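Local coordinates for protein dihydropteroate synthase (Anaplasma phagocytophilum, PDB 6UCZ) that probably catalyses the joining of 6-hydroxymethyl-dihydropterin pyrophosphate to para-aminobenzoate, forming dihydropteroate for folate synthesis, and holds a pterin monophosphate in this crystal, at residues T30-I35 and K279-S284; D114-K119 and F160-S165; K226-G231 and Q269-R274. All coordinates share one frame; numbering follows the deposited sequence.

Contact 1 of 3, residues T30-I35 and K279-S284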
loop_
_atom_site.group_PDB
_atom_site.type_symbol
_atom_site.label_atom_id
_atom_site.label_comp_id
_atom_site.label_asym_id
_atom_site.label_seq_id
_atom_site.Cartn_x
_atom_site.Cartn_y
_atom_site.Cartn_z
ATOM N N THR A 30 -12.537 7.103 3.860
ATOM C CA THR A 30 -11.292 6.339 3.900
ATOM C C THR A 30 -11.568 4.844 3.810
ATOM O O THR A 30 -12.423 4.316 4.527
ATOM C CB THR A 30 -10.540 6.660 5.193
ATOM O OG1 THR A 30 -10.254 8.058 5.234
ATOM C CG2 THR A 30 -9.273 5.862 5.316
ATOM N N LYS A 31 -10.866 4.165 2.898
ATOM C CA LYS A 31 -11.028 2.731 2.720
ATOM C C LYS A 31 -9.956 1.956 3.480
ATOM O O LYS A 31 -8.805 2.385 3.558
ATOM C CB LYS A 31 -10.985 2.367 1.232
ATOM C CG LYS A 31 -12.244 2.810 0.475
ATOM C CD LYS A 31 -12.193 2.344 -0.974
ATOM C CE LYS A 31 -13.440 2.751 -1.765
ATOM N NZ LYS A 31 -14.703 2.142 -1.257
ATOM N N ILE A 32 -10.351 0.811 4.040
ATOM C CA ILE A 32 -9.453 -0.071 4.774
ATOM C C ILE A 32 -8.869 -1.090 3.806
ATOM O O ILE A 32 -9.606 -1.889 3.213
ATOM C CB ILE A 32 -10.180 -0.785 5.920
ATOM C CG1 ILE A 32 -10.811 0.226 6.884
ATOM C CG2 ILE A 32 -9.202 -1.696 6.655
ATOM C CD1 ILE A 32 -11.677 -0.415 7.942
ATOM N N VAL A 33 -7.546 -1.081 3.667
ATOM C CA VAL A 33 -6.830 -2.042 2.837
ATOM C C VAL A 33 -6.170 -3.031 3.791
ATOM O O VAL A 33 -5.144 -2.729 4.416
ATOM C CB VAL A 33 -5.809 -1.347 1.934
ATOM C CG1 VAL A 33 -5.068 -2.360 1.061
ATOM C CG2 VAL A 33 -6.498 -0.280 1.091
ATOM N N GLY A 34 -6.759 -4.219 3.899
ATOM C CA GLY A 34 -6.227 -5.237 4.790
ATOM C C GLY A 34 -5.044 -5.959 4.164
ATOM O O GLY A 34 -5.104 -6.396 3.009
ATOM N N ILE A 35 -3.982 -6.117 4.947
ATOM C CA ILE A 35 -2.744 -6.721 4.466
ATOM C C ILE A 35 -2.854 -8.235 4.570
ATOM O O ILE A 35 -3.149 -8.782 5.641
ATOM C CB ILE A 35 -1.537 -6.198 5.262
ATOM C CG1 ILE A 35 -1.342 -4.701 5.032
ATOM C CG2 ILE A 35 -0.263 -6.990 4.922
ATOM C CD1 ILE A 35 -0.385 -4.054 6.046
ATOM N N LYS A 279 -10.063 -4.464 12.195
ATOM C CA LYS A 279 -11.048 -4.089 13.214
ATOM C C LYS A 279 -10.700 -2.752 13.868
ATOM O O LYS A 279 -11.536 -1.844 13.937
ATOM C CB LYS A 279 -11.153 -5.192 14.272
ATOM C CG LYS A 279 -12.318 -5.019 15.265
ATOM C CD LYS A 279 -12.220 -6.002 16.429
ATOM C CE LYS A 279 -13.231 -5.663 17.534
ATOM N NZ LYS A 279 -13.072 -6.508 18.759
ATOM N N LEU A 280 -9.460 -2.602 14.337
ATOM C CA LEU A 280 -9.060 -1.345 14.952
ATOM C C LEU A 280 -9.141 -0.191 13.964
ATOM O O LEU A 280 -9.512 0.932 14.335
ATOM C CB LEU A 280 -7.644 -1.459 15.511
ATOM C CG LEU A 280 -7.481 -2.248 16.803
ATOM C CD1 LEU A 280 -6.010 -2.229 17.222
ATOM C CD2 LEU A 280 -8.384 -1.672 17.903
ATOM N N THR A 281 -8.785 -0.438 12.701
ATOM C CA THR A 281 -8.835 0.633 11.711
ATOM C C THR A 281 -10.270 1.070 11.450
ATOM O O THR A 281 -10.534 2.257 11.230
ATOM C CB THR A 281 -8.163 0.189 10.408
ATOM O OG1 THR A 281 -6.854 -0.307 10.697
ATOM C CG2 THR A 281 -8.011 1.376 9.468
ATOM N N GLY A 282 -11.210 0.126 11.447
ATOM C CA GLY A 282 -12.607 0.516 11.342
ATOM C C GLY A 282 -13.015 1.438 12.475
ATOM O O GLY A 282 -13.674 2.457 12.253
ATOM N N ILE A 283 -12.575 1.125 13.696
ATOM C CA ILE A 283 -12.856 1.990 14.840
ATOM C C ILE A 283 -12.221 3.361 14.646
ATOM O O ILE A 283 -12.852 4.392 14.919
ATOM C CB ILE A 283 -12.382 1.314 16.140
ATOM C CG1 ILE A 283 -13.208 0.042 16.361
ATOM C CG2 ILE A 283 -12.496 2.289 17.361
ATOM C CD1 ILE A 283 -12.710 -0.843 17.485
ATOM N N SER A 284 -10.982 3.401 14.129
ATOM C CA SER A 284 -10.325 4.688 13.930
ATOM C C SER A 284 -11.090 5.550 12.930
ATOM O O SER A 284 -11.178 6.771 13.105
ATOM C CB SER A 284 -8.870 4.492 13.480
ATOM O OG SER A 284 -8.774 4.303 12.084
#
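The outer helical layer of a TIM barrel meets its inner strands where I32 of strand 31-37 reaches T281 and G282 of helix 278-290, in van der Waals packing that buries 116 Å², both sides summed. The two backbones come nearest at this point, I32 CA and T281 CA being 7.0 Å apart. The isoleucine bridges the gap with its longer branch: CG1 stands beside the backbone N, chi1 -57°, and the extended second torsion, 173°, carries CD1 onward to the helix. There I32 CD1 rests on the main chain of the glycine, 3.6 Å from G282 N and equally near G282 CA. Further back along the same branch, I32 CG1 lies 4.0 Å from T281 CG2, the two side chains lying alongside with their ends pointing opposite ways.

In the barrel, helix 278-290 follows the eighth strand, 272-275, and here it also covers the first, its neighbour in the sheet; T281 touches V275 as well, while I32 packs further on V278 and I285. The strand side of the joint is held in the sheet by main-chain bonds, I32 pairing with V69, and I32 N is also hydrogen-bonded to the D68 carboxylate. T281 offers I32 its methyl, as its hydroxyl is turned beside the backbone N and bonds to D277 O, one helical turn back.

Contact 2 of 3, residues D114-K119 and F160-S165. With PMM (pterin-6-yl-methyl-monophosphate), chain C.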
loop_
_atom_site.group_PDB
_atom_site.type_symbol
_atom_site.label_atom_id
_atom_site.label_comp_id
_atom_site.label_asym_id
_atom_site.label_seq_id
_atom_site.Cartn_x
_atom_site.Cartn_y
_atom_site.Cartn_z
ATOM N N ASP A 114 -0.094 -6.730 -4.456
ATOM C CA ASP A 114 1.070 -5.978 -3.992
ATOM C C ASP A 114 2.282 -6.613 -4.659
ATOM O O ASP A 114 2.737 -7.682 -4.250
ATOM C CB ASP A 114 1.170 -6.006 -2.468
ATOM C CG ASP A 114 2.317 -5.167 -1.929
ATOM O OD1 ASP A 114 3.207 -4.724 -2.699
ATOM O OD2 ASP A 114 2.316 -4.928 -0.703
ATOM N N THR A 115 2.779 -5.974 -5.716
ATOM C CA THR A 115 3.900 -6.523 -6.462
ATOM C C THR A 115 4.668 -5.381 -7.102
ATOM O O THR A 115 4.111 -4.315 -7.381
ATOM C CB THR A 115 3.440 -7.518 -7.537
ATOM O OG1 THR A 115 4.573 -8.037 -8.234
ATOM C CG2 THR A 115 2.524 -6.836 -8.548
ATOM N N ARG A 116 5.953 -5.611 -7.329
ATOM C CA ARG A 116 6.751 -4.728 -8.160
ATOM C C ARG A 116 6.903 -5.237 -9.595
ATOM O O ARG A 116 7.495 -4.535 -10.416
ATOM C CB ARG A 116 8.130 -4.524 -7.528
ATOM C CG ARG A 116 9.085 -5.686 -7.735
ATOM C CD ARG A 116 10.360 -5.453 -6.972
ATOM N NE ARG A 116 10.120 -5.612 -5.542
ATOM C CZ ARG A 116 11.071 -5.794 -4.631
ATOM N NH1 ARG A 116 12.345 -5.858 -4.999
ATOM N NH2 ARG A 116 10.739 -5.923 -3.351
ATOM N N ASN A 117 6.362 -6.416 -9.920
ATOM C CA ASN A 117 6.588 -7.085 -11.210
ATOM C C ASN A 117 5.357 -6.975 -12.103
ATOM O O ASN A 117 4.268 -7.421 -11.722
ATOM C CB ASN A 117 6.929 -8.561 -11.005
ATOM C CG ASN A 117 8.219 -8.765 -10.242
ATOM O OD1 ASN A 117 9.230 -8.157 -10.562
ATOM N ND2 ASN A 117 8.192 -9.626 -9.232
ATOM N N ALA A 118 5.545 -6.438 -13.314
ATOM C CA ALA A 118 4.416 -6.245 -14.223
ATOM C C ALA A 118 3.747 -7.568 -14.593
ATOM O O ALA A 118 2.519 -7.635 -14.711
ATOM C CB ALA A 118 4.875 -5.511 -15.485
ATOM N N LYS A 119 4.532 -8.633 -14.778
ATOM C CA LYS A 119 3.950 -9.926 -15.138
ATOM C C LYS A 119 3.029 -10.445 -14.046
ATOM O O LYS A 119 1.956 -10.987 -14.332
ATOM C CB LYS A 119 5.052 -10.945 -15.415
ATOM C CG LYS A 119 4.547 -12.308 -15.900
ATOM C CD LYS A 119 3.534 -12.210 -17.034
ATOM C CE LYS A 119 4.206 -12.083 -18.386
ATOM N NZ LYS A 119 3.321 -12.595 -19.475
ATOM N N PHE A 160 13.425 4.590 -2.023
ATOM C CA PHE A 160 14.832 4.821 -2.376
ATOM C C PHE A 160 15.508 3.536 -2.838
ATOM O O PHE A 160 16.656 3.248 -2.479
ATOM C CB PHE A 160 15.566 5.417 -1.173
ATOM C CG PHE A 160 15.112 6.800 -0.809
ATOM C CD1 PHE A 160 15.545 7.899 -1.522
ATOM C CD2 PHE A 160 14.150 6.984 0.181
ATOM C CE1 PHE A 160 15.116 9.166 -1.200
ATOM C CE2 PHE A 160 13.701 8.252 0.507
ATOM C CZ PHE A 160 14.180 9.349 -0.180
ATOM N N GLY A 161 14.804 2.740 -3.622
ATOM C CA GLY A 161 15.274 1.465 -4.116
ATOM C C GLY A 161 14.753 0.311 -3.272
ATOM O O GLY A 161 14.557 0.424 -2.056
ATOM N N LEU A 162 14.525 -0.822 -3.930
ATOM C CA LEU A 162 14.077 -2.031 -3.277
ATOM C C LEU A 162 15.057 -3.164 -3.551
ATOM O O LEU A 162 15.481 -3.352 -4.699
ATOM C CB LEU A 162 12.686 -2.439 -3.739
ATOM C CG LEU A 162 11.559 -1.431 -3.572
ATOM C CD1 LEU A 162 10.280 -1.959 -4.244
ATOM C CD2 LEU A 162 11.277 -1.086 -2.084
ATOM N N PRO A 163 15.439 -3.942 -2.526
ATOM C CA PRO A 163 15.021 -3.835 -1.126
ATOM C C PRO A 163 15.542 -2.578 -0.455
ATOM O O PRO A 163 16.414 -1.893 -1.016
ATOM C CB PRO A 163 15.648 -5.071 -0.471
ATOM C CG PRO A 163 16.044 -5.959 -1.581
ATOM C CD PRO A 163 16.363 -5.063 -2.726
ATOM N N VAL A 164 15.098 -2.325 0.775
ATOM C CA VAL A 164 15.557 -1.142 1.480
ATOM C C VAL A 164 16.973 -1.392 1.993
ATOM O O VAL A 164 17.447 -2.527 2.088
ATOM C CB VAL A 164 14.602 -0.774 2.632
ATOM C CG1 VAL A 164 13.174 -0.608 2.132
ATOM C CG2 VAL A 164 14.671 -1.813 3.727
ATOM N N SER A 165 17.679 -0.305 2.270
ATOM C CA SER A 165 19.074 -0.391 2.667
ATOM C C SER A 165 19.416 0.859 3.465
ATOM O O SER A 165 18.974 1.957 3.114
ATOM C CB SER A 165 19.993 -0.519 1.449
ATOM O OG SER A 165 21.343 -0.564 1.855
HETATM N N5 PMM C . 4.529 -1.251 2.771
HETATM C C6 PMM C . 4.900 -2.526 2.607
HETATM C C7 PMM C . 4.486 -3.252 1.506
HETATM N N8 PMM C . 3.716 -2.762 0.528
HETATM N N1 PMM C . 2.537 -0.992 -0.297
HETATM C C2 PMM C . 2.143 0.272 -0.200
HETATM N N2 PMM C . 1.382 0.807 -1.161
HETATM N N3 PMM C . 2.492 1.085 0.845
HETATM C C4 PMM C . 3.290 0.715 1.903
HETATM O O4 PMM C . 3.581 1.513 2.793
HETATM C C4A PMM C . 3.753 -0.688 1.833
HETATM C C8A PMM C . 3.348 -1.487 0.702
HETATM C C9 PMM C . 5.831 -3.081 3.655
HETATM O O10 PMM C . 5.103 -3.263 4.887
HETATM P PA PMM C . 4.715 -4.727 5.459
HETATM O O1P PMM C . 4.165 -4.449 6.867
HETATM O O2P PMM C . 6.010 -5.509 5.633
HETATM O O3P PMM C . 3.735 -5.392 4.550
#
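The backbones carrying R116 and L162 stay well apart, their CA atoms 9.2 Å from each other, and the gap is crossed by side chains. R116 sends CG into the position between its own backbone N and carbonyl carbon, chi1 78°, and then bends at chi3, 72°, which lays the flat guanidinium alongside the leucine. L162 CB sits 3.6 Å above the plane of the R116 guanidinium, over one face but offset toward the rim. The nearest atom pair is R116 NH1 with L162 CB at 3.7 Å, while L162 CD1 comes to 3.9 Å from R116 NE. Arginine and leucine thus run past each other in opposite senses, a nonpolar contact with the broad side of a charged group whose N-H bonds lie in its plane. E75 gives R116 NE a long, weak ion pair. L162 also packs on F210 of the pterin pocket, and a cis peptide bond follows it, before P163.

Two residues before R116, D114 OD2 comes within 2.9 Å of PMM N8. That oxygen also forms a salt bridge with R274, and Q135 holds OD1, so both oxygens of the carboxylate are engaged. N117 N donates to T115 OG1, 2.9 Å and nearly straight at 168°, closing an ST turn; E89 is hydrogen-bonded to the T115 hydroxyl and to N117 ND2. Loops following strands 110-115 and 153-157 meet at the surface near the pterin pocket, and D114, at the strand end, reaches the ligand, an arrangement typical of the TIM-barrel active site, which lies at the C-terminal ends of the parallel strands.

Contact 3 of 3, residues K226-G231 and Q269-R274. With PMM (pterin-6-yl-methyl-monophosphate), chain C.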
loop_
_atom_site.group_PDB
_atom_site.type_symbol
_atom_site.label_atom_id
_atom_site.label_comp_id
_atom_site.label_asym_id
_atom_site.label_seq_id
_atom_site.Cartn_x
_atom_site.Cartn_y
_atom_site.Cartn_z
ATOM N N LYS A 226 -0.317 17.941 2.154
ATOM C CA LYS A 226 0.420 18.500 1.023
ATOM C C LYS A 226 0.479 17.524 -0.150
ATOM O O LYS A 226 0.410 17.938 -1.312
ATOM C CB LYS A 226 1.825 18.920 1.449
ATOM C CG LYS A 226 2.569 19.666 0.346
ATOM C CD LYS A 226 3.916 20.199 0.805
ATOM C CE LYS A 226 4.707 20.775 -0.364
ATOM N NZ LYS A 226 5.920 21.506 0.098
ATOM N N LEU A 227 0.604 16.229 0.124
ATOM C CA LEU A 227 0.501 15.255 -0.958
ATOM C C LEU A 227 -0.928 15.189 -1.496
ATOM O O LEU A 227 -1.139 15.051 -2.707
ATOM C CB LEU A 227 0.954 13.882 -0.467
ATOM C CG LEU A 227 1.028 12.765 -1.512
ATOM C CD1 LEU A 227 1.935 13.137 -2.681
ATOM C CD2 LEU A 227 1.487 11.482 -0.843
ATOM N N LYS A 228 -1.919 15.281 -0.604
ATOM C CA LYS A 228 -3.318 15.258 -1.019
ATOM C C LYS A 228 -3.660 16.435 -1.925
ATOM O O LYS A 228 -4.535 16.315 -2.790
ATOM C CB LYS A 228 -4.224 15.285 0.213
ATOM C CG LYS A 228 -4.299 13.979 0.981
ATOM C CD LYS A 228 -5.339 13.073 0.377
ATOM C CE LYS A 228 -6.689 13.768 0.314
ATOM N NZ LYS A 228 -7.641 12.942 -0.450
ATOM N N LYS A 229 -2.989 17.580 -1.742
ATOM C CA LYS A 229 -3.276 18.773 -2.532
ATOM C C LYS A 229 -2.951 18.588 -4.004
ATOM O O LYS A 229 -3.309 19.447 -4.815
ATOM C CB LYS A 229 -2.511 19.980 -1.987
ATOM N N LEU A 230 -2.280 17.496 -4.367
ATOM C CA LEU A 230 -2.020 17.207 -5.770
ATOM C C LEU A 230 -3.293 16.826 -6.516
ATOM O O LEU A 230 -3.313 16.880 -7.751
ATOM C CB LEU A 230 -0.987 16.090 -5.878
ATOM C CG LEU A 230 0.455 16.493 -5.584
ATOM C CD1 LEU A 230 1.375 15.299 -5.725
ATOM C CD2 LEU A 230 0.881 17.601 -6.522
ATOM N N GLY A 231 -4.351 16.452 -5.794
ATOM C CA GLY A 231 -5.621 16.112 -6.400
ATOM C C GLY A 231 -5.847 14.639 -6.659
ATOM O O GLY A 231 -6.925 14.275 -7.142
ATOM N N GLN A 269 -8.511 12.953 5.424
ATOM C CA GLN A 269 -9.150 12.432 4.208
ATOM C C GLN A 269 -8.206 11.584 3.363
ATOM O O GLN A 269 -8.340 11.542 2.136
ATOM C CB GLN A 269 -9.755 13.553 3.348
ATOM C CG GLN A 269 -10.790 14.401 4.075
ATOM C CD GLN A 269 -11.879 13.555 4.714
ATOM O OE1 GLN A 269 -12.082 13.599 5.928
ATOM N NE2 GLN A 269 -12.581 12.773 3.898
ATOM N N VAL A 270 -7.271 10.881 4.007
ATOM C CA VAL A 270 -6.452 9.913 3.287
ATOM C C VAL A 270 -7.364 8.827 2.739
ATOM O O VAL A 270 -8.241 8.317 3.445
ATOM C CB VAL A 270 -5.353 9.341 4.195
ATOM C CG1 VAL A 270 -4.647 8.177 3.486
ATOM C CG2 VAL A 270 -4.358 10.446 4.565
ATOM N N ASP A 271 -7.182 8.485 1.460
ATOM C CA ASP A 271 -8.198 7.684 0.784
ATOM C C ASP A 271 -8.066 6.199 1.084
ATOM O O ASP A 271 -9.074 5.483 1.091
ATOM C CB ASP A 271 -8.140 7.942 -0.721
ATOM C CG ASP A 271 -8.216 9.424 -1.054
ATOM O OD1 ASP A 271 -7.232 10.143 -0.768
ATOM O OD2 ASP A 271 -9.250 9.869 -1.603
ATOM N N PHE A 272 -6.854 5.722 1.356
ATOM C CA PHE A 272 -6.629 4.308 1.633
ATOM C C PHE A 272 -5.655 4.175 2.790
ATOM O O PHE A 272 -4.604 4.826 2.788
ATOM C CB PHE A 272 -6.055 3.577 0.404
ATOM C CG PHE A 272 -6.953 3.601 -0.806
ATOM C CD1 PHE A 272 -6.894 4.641 -1.717
ATOM C CD2 PHE A 272 -7.845 2.575 -1.033
ATOM C CE1 PHE A 272 -7.717 4.653 -2.829
ATOM C CE2 PHE A 272 -8.672 2.579 -2.140
ATOM C CZ PHE A 272 -8.611 3.622 -3.037
ATOM N N LEU A 273 -5.961 3.285 3.734
ATOM C CA LEU A 273 -5.032 2.934 4.807
ATOM C C LEU A 273 -4.698 1.455 4.691
ATOM O O LEU A 273 -5.597 0.613 4.724
ATOM C CB LEU A 273 -5.625 3.232 6.187
ATOM C CG LEU A 273 -5.938 4.687 6.498
ATOM C CD1 LEU A 273 -6.503 4.808 7.918
ATOM C CD2 LEU A 273 -4.655 5.524 6.341
ATOM N N ARG A 274 -3.409 1.142 4.555
ATOM C CA ARG A 274 -2.938 -0.229 4.400
ATOM C C ARG A 274 -2.496 -0.726 5.771
ATOM O O ARG A 274 -1.493 -0.245 6.319
ATOM C CB ARG A 274 -1.806 -0.269 3.368
ATOM C CG ARG A 274 -1.321 -1.649 3.001
ATOM C CD ARG A 274 -0.143 -1.598 1.980
ATOM N NE ARG A 274 0.315 -2.956 1.701
ATOM C CZ ARG A 274 1.197 -3.620 2.447
ATOM N NH1 ARG A 274 1.747 -3.040 3.511
ATOM N NH2 ARG A 274 1.531 -4.862 2.131
HETATM N N5 PMM C . 4.529 -1.251 2.771
HETATM C C6 PMM C . 4.900 -2.526 2.607
HETATM C C7 PMM C . 4.486 -3.252 1.506
HETATM N N8 PMM C . 3.716 -2.762 0.528
HETATM N N1 PMM C . 2.537 -0.992 -0.297
HETATM C C2 PMM C . 2.143 0.272 -0.200
HETATM N N2 PMM C . 1.382 0.807 -1.161
HETATM N N3 PMM C . 2.492 1.085 0.845
HETATM C C4 PMM C . 3.290 0.715 1.903
HETATM O O4 PMM C . 3.581 1.513 2.793
HETATM C C4A PMM C . 3.753 -0.688 1.833
HETATM C C8A PMM C . 3.348 -1.487 0.702
HETATM C C9 PMM C . 5.831 -3.081 3.655
HETATM O O10 PMM C . 5.103 -3.263 4.887
HETATM P PA PMM C . 4.715 -4.727 5.459
HETATM O O1P PMM C . 4.165 -4.449 6.867
HETATM O O2P PMM C . 6.010 -5.509 5.633
HETATM O O3P PMM C . 3.735 -5.392 4.550
HETATM O O HOH W 1 -9.149 12.285 -3.356
#
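Two successive bends in the K228 side chain, chi2 -85° and chi3 -56°, curl it back to bring NZ to Q269 and D271. D271 contributes by turning CG beside its backbone N, which leads the carboxylate closer to the lysine than its CB alone would reach. K228 NZ makes a 2.8 Å salt bridge to D271 OD1, approaching on the syn side and somewhat out of the carboxylate plane. The same NZ donates to Q269 O at 3.0 Å, from 36° above the carbonyl plane. A water bridges the pair, accepting weakly from K228 NZ at 3.3 Å and donating to D271 OD2 at 3.0 Å. V234 N also bonds to D271 OD1, so that oxygen is gripped from two segments of chain.

The joint lies at one turn of the TIM barrel, where helix 255-267 gives way to strand 272-275. Q269, with positive phi, is the C-prime residue of a Schellman motif that ends this helix, and K228 ties helix 224-228 to the connection entering the eighth strand.

Toward the C-terminal end of that strand, R274 extends its side chain as far as NE to reach the ligand. The guanidinium lies flat against the pterin, with PMM N8 3.3 Å above its plane and over its centre, while the phosphorus sits at its edge. R274 NH1 donates to PMM O3P at 3.3 Å; the bond from NH2 to the same oxygen is weak. D71 pairs with R274 NE and helps fix the rotation of the group.

In the fold
All three contacts reach one parallel sheet. Contacts 1 and 3 adjoin, since strands 31-37 and 272-275 are neighbours: T30 OG1 lies 2.7 Å from V270 O and V33 N 2.8 Å from L273 O, both probable hydrogen bonds. Contacts 2 and 3 have centres about 22 Å apart, on opposite sides of the chain's centre, yet they meet at the pterin, where D114 OD2 and R274 NH2 are 2.9 Å apart. Contact 1 stands back from the pocket, with the T281 side chain about 12 Å from the ligand. Along the chain, contacts 2 and 3 follow in series within the long loop that contact 1 closes.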